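Local atomic coordinates of C-glycoside 3-oxidase (Microbacterium trichothecenolyticum, PDB entry 7DVE), a protein that oxidizes the C3 hydroxyl of the sugar in C-glycosides such as isoorientin and mangiferin, using FAD and passing the electrons to oxygen to give hydrogen peroxide. Residues I286-L291 with A458-P463; H444-V449 with C487-T492; V449-A454 with N478-T483. All coordinates share one frame; numbering follows the deposited sequence.

Overall arrangement
Apart from 286-291, every segment here comes from the C-terminal part of this GMC oxidoreductase, around strand 473-475, an outermost strand of the parallel FAD-binding sheet. Along the chain the order is 286-291, 444-449, 449-454, 458-463, 478-483 and 487-492, the last running into helix 490-510. Interaction 3 lies between the others, its centre about 8 Å from that of interaction 1 and about 10 Å from that of interaction 2, whose centres are about 16 Å apart. Val-449 belongs to interactions 2 and 3, and Val-460 N reaches Arg-450 O to join 1 to 3. The series thus runs from the outer loops to the flavin, which interactions 2 and 3 both touch.

Interaction 1: residues I286-L291 with A458-P463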
loop_
_atom_site.group_PDB
_atom_site.type_symbol
_atom_site.label_atom_id
_atom_site.label_comp_id
_atom_site.label_asym_id
_atom_site.label_seq_id
_atom_site.Cartn_x
_atom_site.Cartn_y
_atom_site.Cartn_z
ATOM N N ILE A 286 22.756 5.255 -7.227
ATOM C CA ILE A 286 22.486 3.839 -7.464
ATOM C C ILE A 286 21.386 3.784 -8.519
ATOM O O ILE A 286 20.206 3.987 -8.222
ATOM C CB ILE A 286 22.085 3.125 -6.174
ATOM C CG1 ILE A 286 23.239 3.157 -5.171
ATOM C CG2 ILE A 286 21.612 1.705 -6.463
ATOM C CD1 ILE A 286 22.779 3.129 -3.726
ATOM N N ARG A 287 21.771 3.542 -9.771
ATOM C CA ARG A 287 20.899 3.775 -10.920
ATOM C C ARG A 287 20.935 2.612 -11.900
ATOM O O ARG A 287 21.371 2.772 -13.043
ATOM C CB ARG A 287 21.297 5.064 -11.638
ATOM C CG ARG A 287 21.249 6.307 -10.780
ATOM C CD ARG A 287 21.678 7.528 -11.594
ATOM N NE ARG A 287 21.450 8.772 -10.869
ATOM C CZ ARG A 287 21.956 9.952 -11.212
ATOM N NH1 ARG A 287 22.667 10.109 -12.318
ATOM N NH2 ARG A 287 21.756 10.998 -10.413
ATOM N N PRO A 288 20.460 1.432 -11.503
ATOM C CA PRO A 288 20.305 0.356 -12.487
ATOM C C PRO A 288 19.244 0.736 -13.508
ATOM O O PRO A 288 18.295 1.463 -13.207
ATOM C CB PRO A 288 19.872 -0.846 -11.648
ATOM C CG PRO A 288 19.144 -0.219 -10.489
ATOM C CD PRO A 288 19.876 1.074 -10.199
ATOM N N ASP A 289 19.423 0.234 -14.732
ATOM C CA ASP A 289 18.567 0.634 -15.841
ATOM C C ASP A 289 17.084 0.515 -15.537
ATOM O O ASP A 289 16.295 1.316 -16.047
ATOM C CB ASP A 289 18.858 -0.191 -17.084
ATOM C CG ASP A 289 18.355 0.501 -18.328
ATOM O OD1 ASP A 289 18.983 1.517 -18.708
ATOM O OD2 ASP A 289 17.325 0.071 -18.894
ATOM N N ALA A 290 16.676 -0.489 -14.744
ATOM C CA ALA A 290 15.253 -0.684 -14.461
ATOM C C ALA A 290 14.710 0.303 -13.446
ATOM O O ALA A 290 13.495 0.356 -13.267
ATOM C CB ALA A 290 14.979 -2.116 -13.973
ATOM N N LEU A 291 15.572 1.071 -12.778
ATOM C CA LEU A 291 15.137 1.937 -11.685
ATOM C C LEU A 291 14.059 2.915 -12.150
ATOM O O LEU A 291 14.243 3.647 -13.124
ATOM C CB LEU A 291 16.337 2.709 -11.128
ATOM C CG LEU A 291 16.003 3.640 -9.965
ATOM C CD1 LEU A 291 15.921 2.846 -8.662
ATOM C CD2 LEU A 291 16.999 4.774 -9.855
ATOM N N ALA A 458 16.342 -6.122 -16.547
ATOM C CA ALA A 458 14.898 -5.978 -16.488
ATOM C C ALA A 458 14.349 -6.002 -15.061
ATOM O O ALA A 458 13.133 -6.079 -14.888
ATOM C CB ALA A 458 14.244 -7.073 -17.337
ATOM N N SER A 459 15.209 -5.929 -14.042
ATOM C CA SER A 459 14.773 -5.900 -12.648
ATOM C C SER A 459 15.748 -5.060 -11.835
ATOM O O SER A 459 16.914 -4.909 -12.198
ATOM C CB SER A 459 14.675 -7.321 -12.037
ATOM O OG SER A 459 15.906 -8.047 -12.138
ATOM N N VAL A 460 15.271 -4.545 -10.704
ATOM C CA VAL A 460 16.109 -3.780 -9.782
ATOM C C VAL A 460 16.675 -4.661 -8.660
ATOM O O VAL A 460 17.766 -4.397 -8.141
ATOM C CB VAL A 460 15.320 -2.578 -9.219
ATOM C CG1 VAL A 460 16.048 -1.926 -8.071
ATOM C CG2 VAL A 460 15.112 -1.543 -10.325
ATOM N N CYS A 461 15.984 -5.735 -8.286
ATOM C CA CYS A 461 16.457 -6.505 -7.145
ATOM C C CYS A 461 16.248 -7.996 -7.369
ATOM O O CYS A 461 15.542 -8.427 -8.284
ATOM C CB CYS A 461 15.775 -6.057 -5.839
ATOM S SG CYS A 461 13.986 -6.266 -5.830
ATOM N N SER A 462 16.883 -8.775 -6.505
ATOM C CA SER A 462 16.819 -10.227 -6.512
ATOM C C SER A 462 15.554 -10.697 -5.798
ATOM O O SER A 462 14.842 -9.901 -5.181
ATOM C CB SER A 462 18.060 -10.778 -5.822
ATOM O OG SER A 462 17.933 -10.560 -4.431
ATOM N N PRO A 463 15.232 -11.995 -5.862
ATOM C CA PRO A 463 14.069 -12.480 -5.111
ATOM C C PRO A 463 14.205 -12.260 -3.622
ATOM O O PRO A 463 13.197 -12.298 -2.904
ATOM C CB PRO A 463 14.012 -13.970 -5.472
ATOM C CG PRO A 463 14.727 -14.053 -6.786
ATOM C CD PRO A 463 15.848 -13.084 -6.642
#
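Ala-458 meets Ala-290 through its backbone: the Ala-290 methyl CB stands 4.1 Å from Ala-458 C, while the methyl of Ala-458 points away. Ala-290 sits in a type I beta turn from Pro-288 to Leu-291, closed by a 2.8 Å hydrogen bond from Leu-291 N to Pro-288 O, in the loop after helix 276-283. At Ser-459 the same methyl again faces main chain, with Ala-290 CB 3.7 Å from Ser-459 C. The Ser-459 side chain leaves in the other direction, and its OG is hydrogen-bonded to Trp-468 NE1. Val-460 then gives the largest share of the contact, through one branch. Its CG1 is anti to the backbone N (chi1 169°), which sets CG2 beside that N and directs it at the turn. CG2 lies almost squarely over the peptide between Ala-290 and Leu-291, 3.6 Å from both Ala-290 C and Leu-291 N. The same methyl touches Ala-290 CB at 3.7 Å and, from another quarter, the ring carbon Pro-288 CG at 4.2 Å. Beyond it the chain departs: Cys-461 turns to Met-451, Val-480 and Val-475, and its backbone pairs with Arg-450 and Gly-452. On the turn's side, the Leu-291 side chain packs on Pro-278, Leu-281 and Trp-282 of helix 276-283. The contact therefore joins the loop behind that helix to the loop leading into strand 473-475. No hydrogen bond crosses it, and the fit rests on methyls, a proline ring and a peptide face; because Leu-291 N is already bonded within its own turn, the valine methyl can cover it without depriving it of a partner.

Interaction 2: residues H444-V449 with C487-T492; sequences HYQGTV and CNPTLT. With FAD (flavin-adenine dinucleotide), chain C.
His-444, the probable proton acceptor of the active site, lies against Pro-489 beside the flavin. Its CB meets the proline ring first, 3.7 Å from Pro-489 CG. The ring then leaves CB anti to the carbonyl carbon (chi1 -53°), which lays one face on Pro-489. CG is 3.3 Å from Pro-489 CD, and this carbon makes a CH-pi contact, 3.4 Å from the imidazole centroid and 16° off the normal. CD2 rests on the same proline carbon. ND1 is hydrogen-bonded to Gln-298 OE1, a second-shell link that fixes the turn of the ring; Gln-298 NE2 also bonds Cys-487 O. CE1 meets Asn-488 ND2 edge-on at 3.6 Å, the amide plane tilted 64° to the imidazole, while ND2 itself is bonded to Gln-344 OE1. At the tip, NE2 comes obliquely within 3.8 Å of FAD N1. Gln-446 OE1 packs 3.1 Å from Pro-489 CG, its side chain crossing the proline at about a right angle and its NE2 weakly bonded back to His-444 O. Past the proline, Thr-490 grips the cofactor: its N donates to FAD O2 at 3.2 Å, and its OG1 accepts from FAD O3' at 2.9 Å. The approach of OG1 to O2 is very short and its exact length doubtful. A histidine and an asparagine side by side near the flavin, the latter in an Asn-Pro-Thr sequence, recall the catalytic pair of other GMC oxidoreductases. The Thr-490 N-H, in the first turn of helix 490-510, would probably favour negative charge at the N1-C2-O2 edge of the flavin, while proline and Gln-298 together set the imidazole tip beside that edge.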
loop_
_atom_site.group_PDB
_atom_site.type_symbol
_atom_site.label_atom_id
_atom_site.label_comp_id
_atom_site.label_asym_id
_atom_site.label_seq_id
_atom_site.Cartn_x
_atom_site.Cartn_y
_atom_site.Cartn_z
ATOM N N HIS A 444 -2.088 2.309 -5.841
ATOM C CA HIS A 444 -1.344 1.055 -5.951
ATOM C C HIS A 444 -0.322 1.225 -7.072
ATOM O O HIS A 444 -0.646 1.056 -8.252
ATOM C CB HIS A 444 -2.291 -0.108 -6.245
ATOM C CG HIS A 444 -3.431 -0.218 -5.288
ATOM N ND1 HIS A 444 -4.525 -1.020 -5.532
ATOM C CD2 HIS A 444 -3.623 0.318 -4.056
ATOM C CE1 HIS A 444 -5.361 -0.942 -4.508
ATOM N NE2 HIS A 444 -4.832 -0.148 -3.597
ATOM N N TYR A 445 0.903 1.583 -6.714
ATOM C CA TYR A 445 1.961 1.809 -7.695
ATOM C C TYR A 445 3.005 0.699 -7.537
ATOM O O TYR A 445 3.622 0.557 -6.474
ATOM C CB TYR A 445 2.581 3.205 -7.542
ATOM C CG TYR A 445 1.565 4.327 -7.283
ATOM C CD1 TYR A 445 0.333 4.380 -7.951
ATOM C CD2 TYR A 445 1.843 5.330 -6.370
ATOM C CE1 TYR A 445 -0.594 5.397 -7.688
ATOM C CE2 TYR A 445 0.939 6.336 -6.106
ATOM C CZ TYR A 445 -0.278 6.373 -6.750
ATOM O OH TYR A 445 -1.154 7.407 -6.445
ATOM N N GLN A 446 3.186 -0.092 -8.589
ATOM C CA GLN A 446 4.061 -1.242 -8.560
ATOM C C GLN A 446 5.194 -1.062 -9.562
ATOM O O GLN A 446 5.178 -0.165 -10.413
ATOM C CB GLN A 446 3.282 -2.530 -8.878
ATOM C CG GLN A 446 2.243 -2.965 -7.811
ATOM C CD GLN A 446 1.023 -2.061 -7.754
ATOM O OE1 GLN A 446 0.574 -1.692 -6.667
ATOM N NE2 GLN A 446 0.465 -1.707 -8.923
ATOM N N GLY A 447 6.193 -1.944 -9.444
ATOM C CA GLY A 447 7.081 -2.241 -10.545
ATOM C C GLY A 447 8.328 -1.391 -10.652
ATOM O O GLY A 447 9.231 -1.770 -11.380
ATOM N N THR A 448 8.424 -0.277 -9.925
ATOM C CA THR A 448 9.524 0.653 -10.171
ATOM C C THR A 448 10.858 0.135 -9.657
ATOM O O THR A 448 11.909 0.657 -10.061
ATOM C CB THR A 448 9.238 2.015 -9.537
ATOM O OG1 THR A 448 8.896 1.824 -8.167
ATOM C CG2 THR A 448 8.087 2.719 -10.256
ATOM N N VAL A 449 10.841 -0.863 -8.775
ATOM C CA VAL A 449 12.062 -1.493 -8.278
ATOM C C VAL A 449 11.848 -2.997 -8.240
ATOM O O VAL A 449 12.086 -3.645 -7.218
ATOM C CB VAL A 449 12.453 -0.941 -6.894
ATOM C CG1 VAL A 449 13.001 0.477 -7.042
ATOM C CG2 VAL A 449 11.262 -0.955 -5.949
ATOM N N CYS A 487 -5.054 -6.688 -7.899
ATOM C CA CYS A 487 -5.534 -6.730 -6.523
ATOM C C CYS A 487 -4.744 -5.755 -5.664
ATOM O O CYS A 487 -3.694 -5.259 -6.052
ATOM C CB CYS A 487 -5.419 -8.149 -5.935
ATOM S SG CYS A 487 -3.735 -8.743 -5.822
ATOM N N ASN A 488 -5.251 -5.490 -4.473
ATOM C CA ASN A 488 -4.597 -4.511 -3.621
ATOM C C ASN A 488 -3.221 -5.053 -3.250
ATOM O O ASN A 488 -3.098 -6.236 -2.903
ATOM C CB ASN A 488 -5.454 -4.213 -2.392
ATOM C CG ASN A 488 -6.946 -4.233 -2.717
ATOM O OD1 ASN A 488 -7.498 -5.287 -3.027
ATOM N ND2 ASN A 488 -7.598 -3.071 -2.667
ATOM N N PRO A 489 -2.163 -4.266 -3.403
ATOM C CA PRO A 489 -0.812 -4.848 -3.407
ATOM C C PRO A 489 -0.161 -5.024 -2.050
ATOM O O PRO A 489 0.842 -5.740 -1.957
ATOM C CB PRO A 489 -0.014 -3.844 -4.245
ATOM C CG PRO A 489 -0.678 -2.553 -3.943
ATOM C CD PRO A 489 -2.160 -2.863 -3.853
ATOM N N THR A 490 -0.676 -4.376 -1.003
ATOM C CA THR A 490 0.088 -4.278 0.235
ATOM C C THR A 490 0.441 -5.657 0.799
ATOM O O THR A 490 1.591 -5.898 1.180
ATOM C CB THR A 490 -0.670 -3.453 1.273
ATOM O OG1 THR A 490 -1.242 -2.306 0.642
ATOM C CG2 THR A 490 0.314 -2.968 2.352
ATOM N N LEU A 491 -0.532 -6.570 0.888
ATOM C CA LEU A 491 -0.220 -7.890 1.430
ATOM C C LEU A 491 0.948 -8.515 0.682
ATOM O O LEU A 491 1.833 -9.126 1.299
ATOM C CB LEU A 491 -1.429 -8.819 1.363
ATOM C CG LEU A 491 -1.156 -10.251 1.902
ATOM C CD1 LEU A 491 -0.532 -10.252 3.307
ATOM C CD2 LEU A 491 -2.436 -11.070 1.955
ATOM N N THR A 492 0.978 -8.346 -0.651
ATOM C CA THR A 492 2.045 -8.954 -1.440
ATOM C C THR A 492 3.387 -8.274 -1.187
ATOM O O THR A 492 4.417 -8.957 -1.046
ATOM C CB THR A 492 1.704 -8.908 -2.928
ATOM O OG1 THR A 492 0.488 -9.632 -3.140
ATOM C CG2 THR A 492 2.826 -9.572 -3.727
HETATM P PA FAD C . 4.037 3.784 2.453
HETATM O O1A FAD C . 3.921 4.981 1.584
HETATM O O2A FAD C . 2.808 3.213 3.051
HETATM O O5B FAD C . 5.096 4.259 3.573
HETATM C C5B FAD C . 6.366 4.767 3.159
HETATM C C4B FAD C . 6.902 5.718 4.199
HETATM O O4B FAD C . 8.219 6.117 3.719
HETATM C C3B FAD C . 6.068 7.015 4.248
HETATM O O3B FAD C . 5.688 7.254 5.617
HETATM C C2B FAD C . 7.095 8.056 3.778
HETATM O O2B FAD C . 6.943 9.302 4.463
HETATM C C1B FAD C . 8.413 7.439 4.200
HETATM N N9A FAD C . 9.562 8.055 3.442
HETATM C C8A FAD C . 9.555 8.144 2.102
HETATM N N7A FAD C . 10.697 8.719 1.709
HETATM C C5A FAD C . 11.418 8.998 2.798
HETATM C C6A FAD C . 12.629 9.553 2.937
HETATM N N6A FAD C . 13.244 9.916 1.811
HETATM N N1A FAD C . 13.205 9.738 4.140
HETATM C C2A FAD C . 12.498 9.330 5.273
HETATM N N3A FAD C . 11.233 8.736 5.105
HETATM C C4A FAD C . 10.720 8.582 3.872
HETATM N N1 FAD C . -3.728 -0.816 -0.045
HETATM C C2 FAD C . -4.218 -2.111 -0.016
HETATM O O2 FAD C . -3.427 -3.028 -0.201
HETATM N N3 FAD C . -5.584 -2.346 0.207
HETATM C C4 FAD C . -6.456 -1.262 0.452
HETATM O O4 FAD C . -7.652 -1.483 0.670
HETATM C C4X FAD C . -5.947 0.032 0.418
HETATM N N5 FAD C . -6.737 1.121 0.587
HETATM C C5X FAD C . -6.171 2.359 0.684
HETATM C C6 FAD C . -6.952 3.487 1.000
HETATM C C7 FAD C . -6.393 4.750 1.162
HETATM C C7M FAD C . -7.281 5.969 1.519
HETATM C C8 FAD C . -5.016 4.911 0.998
HETATM C C8M FAD C . -4.385 6.305 1.171
HETATM C C9 FAD C . -4.229 3.797 0.675
HETATM C C9A FAD C . -4.796 2.520 0.509
HETATM N N10 FAD C . -4.043 1.445 0.179
HETATM C C10 FAD C . -4.584 0.225 0.174
HETATM C "C1'" FAD C . -2.595 1.545 -0.158
HETATM C "C2'" FAD C . -1.632 1.230 0.993
HETATM O "O2'" FAD C . -1.760 2.262 1.986
HETATM C "C3'" FAD C . -0.165 1.107 0.461
HETATM O "O3'" FAD C . -0.082 0.039 -0.494
HETATM C "C4'" FAD C . 0.808 0.748 1.585
HETATM O "O4'" FAD C . 0.738 1.733 2.605
HETATM C "C5'" FAD C . 2.262 0.690 1.043
HETATM O "O5'" FAD C . 3.199 0.572 2.133
HETATM P P FAD C . 4.747 1.032 2.039
HETATM O O1P FAD C . 5.415 1.025 3.369
HETATM O O2P FAD C . 5.321 0.233 0.936
HETATM O O3P FAD C . 4.792 2.606 1.663
#

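Interaction 3: residues V449-A454 with N478-T483. With FAD (flavin-adenine dinucleotide), chain C.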
loop_
_atom_site.group_PDB
_atom_site.type_symbol
_atom_site.label_atom_id
_atom_site.label_comp_id
_atom_site.label_asym_id
_atom_site.label_seq_id
_atom_site.Cartn_x
_atom_site.Cartn_y
_atom_site.Cartn_z
ATOM N N VAL A 449 10.841 -0.863 -8.775
ATOM C CA VAL A 449 12.062 -1.493 -8.278
ATOM C C VAL A 449 11.848 -2.997 -8.240
ATOM O O VAL A 449 12.086 -3.645 -7.218
ATOM C CB VAL A 449 12.453 -0.941 -6.894
ATOM C CG1 VAL A 449 13.001 0.477 -7.042
ATOM C CG2 VAL A 449 11.262 -0.955 -5.949
ATOM N N ARG A 450 11.418 -3.557 -9.366
ATOM C CA ARG A 450 10.859 -4.903 -9.395
ATOM C C ARG A 450 11.926 -5.974 -9.174
ATOM O O ARG A 450 13.088 -5.835 -9.582
ATOM C CB ARG A 450 10.142 -5.140 -10.732
ATOM C CG ARG A 450 10.943 -4.671 -11.879
ATOM C CD ARG A 450 10.789 -5.484 -13.157
ATOM N NE ARG A 450 9.537 -5.345 -13.891
ATOM C CZ ARG A 450 9.429 -5.574 -15.193
ATOM N NH1 ARG A 450 10.485 -5.893 -15.924
ATOM N NH2 ARG A 450 8.230 -5.521 -15.766
ATOM N N MET A 451 11.505 -7.062 -8.537
ATOM C CA MET A 451 12.379 -8.199 -8.330
ATOM C C MET A 451 12.386 -9.079 -9.574
ATOM O O MET A 451 11.393 -9.161 -10.306
ATOM C CB MET A 451 11.931 -8.997 -7.098
ATOM C CG MET A 451 10.688 -9.856 -7.308
ATOM S SD MET A 451 10.482 -11.110 -6.017
ATOM C CE MET A 451 11.231 -10.309 -4.597
ATOM N N GLY A 452 13.532 -9.721 -9.828
ATOM C CA GLY A 452 13.645 -10.653 -10.925
ATOM C C GLY A 452 14.567 -11.794 -10.549
ATOM O O GLY A 452 15.230 -11.772 -9.502
ATOM N N LEU A 453 14.605 -12.804 -11.417
ATOM C CA LEU A 453 15.405 -13.976 -11.085
ATOM C C LEU A 453 16.893 -13.733 -11.317
ATOM O O LEU A 453 17.728 -14.363 -10.659
ATOM C CB LEU A 453 14.931 -15.179 -11.897
ATOM C CG LEU A 453 14.299 -16.336 -11.139
ATOM C CD1 LEU A 453 14.087 -17.513 -12.089
ATOM C CD2 LEU A 453 15.172 -16.722 -9.955
ATOM N N ALA A 454 17.240 -12.828 -12.236
ATOM C CA ALA A 454 18.619 -12.625 -12.659
ATOM C C ALA A 454 18.884 -11.145 -12.883
ATOM O O ALA A 454 17.970 -10.362 -13.140
ATOM C CB ALA A 454 18.926 -13.392 -13.946
ATOM N N ASN A 478 5.230 -2.081 -2.598
ATOM C CA ASN A 478 4.539 -2.390 -3.839
ATOM C C ASN A 478 5.462 -2.241 -5.044
ATOM O O ASN A 478 5.279 -2.940 -6.044
ATOM C CB ASN A 478 3.316 -1.483 -3.969
ATOM C CG ASN A 478 2.486 -1.458 -2.684
ATOM O OD1 ASN A 478 2.407 -2.455 -1.968
ATOM N ND2 ASN A 478 1.903 -0.319 -2.373
ATOM N N GLY A 479 6.454 -1.345 -4.966
ATOM C CA GLY A 479 7.430 -1.181 -6.036
ATOM C C GLY A 479 8.201 -2.442 -6.388
ATOM O O GLY A 479 8.792 -2.507 -7.469
ATOM N N VAL A 480 8.209 -3.446 -5.502
ATOM C CA VAL A 480 8.953 -4.683 -5.760
ATOM C C VAL A 480 8.151 -5.652 -6.627
ATOM O O VAL A 480 8.733 -6.550 -7.242
ATOM C CB VAL A 480 9.377 -5.370 -4.437
ATOM C CG1 VAL A 480 10.161 -6.633 -4.687
ATOM C CG2 VAL A 480 10.235 -4.452 -3.570
ATOM N N ILE A 481 6.837 -5.500 -6.711
ATOM C CA ILE A 481 6.017 -6.455 -7.454
ATOM C C ILE A 481 6.337 -6.352 -8.939
ATOM O O ILE A 481 6.260 -5.259 -9.528
ATOM C CB ILE A 481 4.526 -6.223 -7.186
ATOM C CG1 ILE A 481 4.207 -6.558 -5.731
ATOM C CG2 ILE A 481 3.653 -7.014 -8.155
ATOM C CD1 ILE A 481 2.885 -5.940 -5.249
ATOM N N PRO A 482 6.738 -7.435 -9.577
ATOM C CA PRO A 482 7.203 -7.324 -10.968
ATOM C C PRO A 482 6.137 -7.709 -11.975
ATOM O O PRO A 482 6.314 -7.513 -13.169
ATOM C CB PRO A 482 8.389 -8.299 -11.005
ATOM C CG PRO A 482 8.030 -9.362 -10.009
ATOM C CD PRO A 482 7.038 -8.760 -9.004
ATOM N N THR A 483 5.028 -8.263 -11.521
ATOM C CA THR A 483 3.988 -8.739 -12.417
ATOM C C THR A 483 2.901 -7.676 -12.601
ATOM O O THR A 483 2.881 -6.635 -11.937
ATOM C CB THR A 483 3.387 -10.023 -11.861
ATOM O OG1 THR A 483 2.923 -9.745 -10.536
ATOM C CG2 THR A 483 4.455 -11.164 -11.826
HETATM P PA FAD C . 4.037 3.784 2.453
HETATM O O1A FAD C . 3.921 4.981 1.584
HETATM O O2A FAD C . 2.808 3.213 3.051
HETATM O O5B FAD C . 5.096 4.259 3.573
HETATM C C5B FAD C . 6.366 4.767 3.159
HETATM C C4B FAD C . 6.902 5.718 4.199
HETATM O O4B FAD C . 8.219 6.117 3.719
HETATM C C3B FAD C . 6.068 7.015 4.248
HETATM O O3B FAD C . 5.688 7.254 5.617
HETATM C C2B FAD C . 7.095 8.056 3.778
HETATM O O2B FAD C . 6.943 9.302 4.463
HETATM C C1B FAD C . 8.413 7.439 4.200
HETATM N N9A FAD C . 9.562 8.055 3.442
HETATM C C8A FAD C . 9.555 8.144 2.102
HETATM N N7A FAD C . 10.697 8.719 1.709
HETATM C C5A FAD C . 11.418 8.998 2.798
HETATM C C6A FAD C . 12.629 9.553 2.937
HETATM N N6A FAD C . 13.244 9.916 1.811
HETATM N N1A FAD C . 13.205 9.738 4.140
HETATM C C2A FAD C . 12.498 9.330 5.273
HETATM N N3A FAD C . 11.233 8.736 5.105
HETATM C C4A FAD C . 10.720 8.582 3.872
HETATM N N1 FAD C . -3.728 -0.816 -0.045
HETATM C C2 FAD C . -4.218 -2.111 -0.016
HETATM O O2 FAD C . -3.427 -3.028 -0.201
HETATM N N3 FAD C . -5.584 -2.346 0.207
HETATM C C4 FAD C . -6.456 -1.262 0.452
HETATM O O4 FAD C . -7.652 -1.483 0.670
HETATM C C4X FAD C . -5.947 0.032 0.418
HETATM N N5 FAD C . -6.737 1.121 0.587
HETATM C C5X FAD C . -6.171 2.359 0.684
HETATM C C6 FAD C . -6.952 3.487 1.000
HETATM C C7 FAD C . -6.393 4.750 1.162
HETATM C C7M FAD C . -7.281 5.969 1.519
HETATM C C8 FAD C . -5.016 4.911 0.998
HETATM C C8M FAD C . -4.385 6.305 1.171
HETATM C C9 FAD C . -4.229 3.797 0.675
HETATM C C9A FAD C . -4.796 2.520 0.509
HETATM N N10 FAD C . -4.043 1.445 0.179
HETATM C C10 FAD C . -4.584 0.225 0.174
HETATM C "C1'" FAD C . -2.595 1.545 -0.158
HETATM C "C2'" FAD C . -1.632 1.230 0.993
HETATM O "O2'" FAD C . -1.760 2.262 1.986
HETATM C "C3'" FAD C . -0.165 1.107 0.461
HETATM O "O3'" FAD C . -0.082 0.039 -0.494
HETATM C "C4'" FAD C . 0.808 0.748 1.585
HETATM O "O4'" FAD C . 0.738 1.733 2.605
HETATM C "C5'" FAD C . 2.262 0.690 1.043
HETATM O "O5'" FAD C . 3.199 0.572 2.133
HETATM P P FAD C . 4.747 1.032 2.039
HETATM O O1P FAD C . 5.415 1.025 3.369
HETATM O O2P FAD C . 5.321 0.233 0.936
HETATM O O3P FAD C . 4.792 2.606 1.663
#
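Met-451 lies across Val-480 and Pro-482 at the apolar centre of this contact, where the short 3-10 segment 478-480, following strand 473-475 of the Rossmann-type FAD-binding fold, meets the loop 449-454. Met-451 CB touches Val-480 CG1 at 3.8 Å. Its CG lies between the backbone N and the carbonyl carbon (chi1 75°), which brings it 3.8 Å from Pro-482 CG. Leu-496 of helix 490-510 borders both Met-451 and Val-480. Farther out, Arg-450 lays its CB 3.6 Å from Pro-482 CB, while its guanidinium runs on to Ala-458 O and the ring of Tyr-294. At the other end Val-449 CG2 presses to within 3.3 Å of Gly-479 O, a place open to it because Gly-479 has no side chain. Two backbone bonds tie the loops together: Val-449 N to Gly-479 O at 2.9 Å, the donor standing above the carbonyl plane, and Met-451 N to Val-480 O at 3.1 Å, nearly straight at 162°. Between them Arg-450 CA makes a CA-H...O contact to Val-480 O. At the polar edge Asn-478 turns to the cofactor: its ND2 donates to FAD O3' at 2.8 Å (N-H...O 157°), and the side chain also packs on Pro-489. An alanine here would probably leave the ribityl O3' of FAD without its amide donor and open a gap beside Pro-489. Asn-478 OD1 lies 3.7 Å from Thr-490 CA.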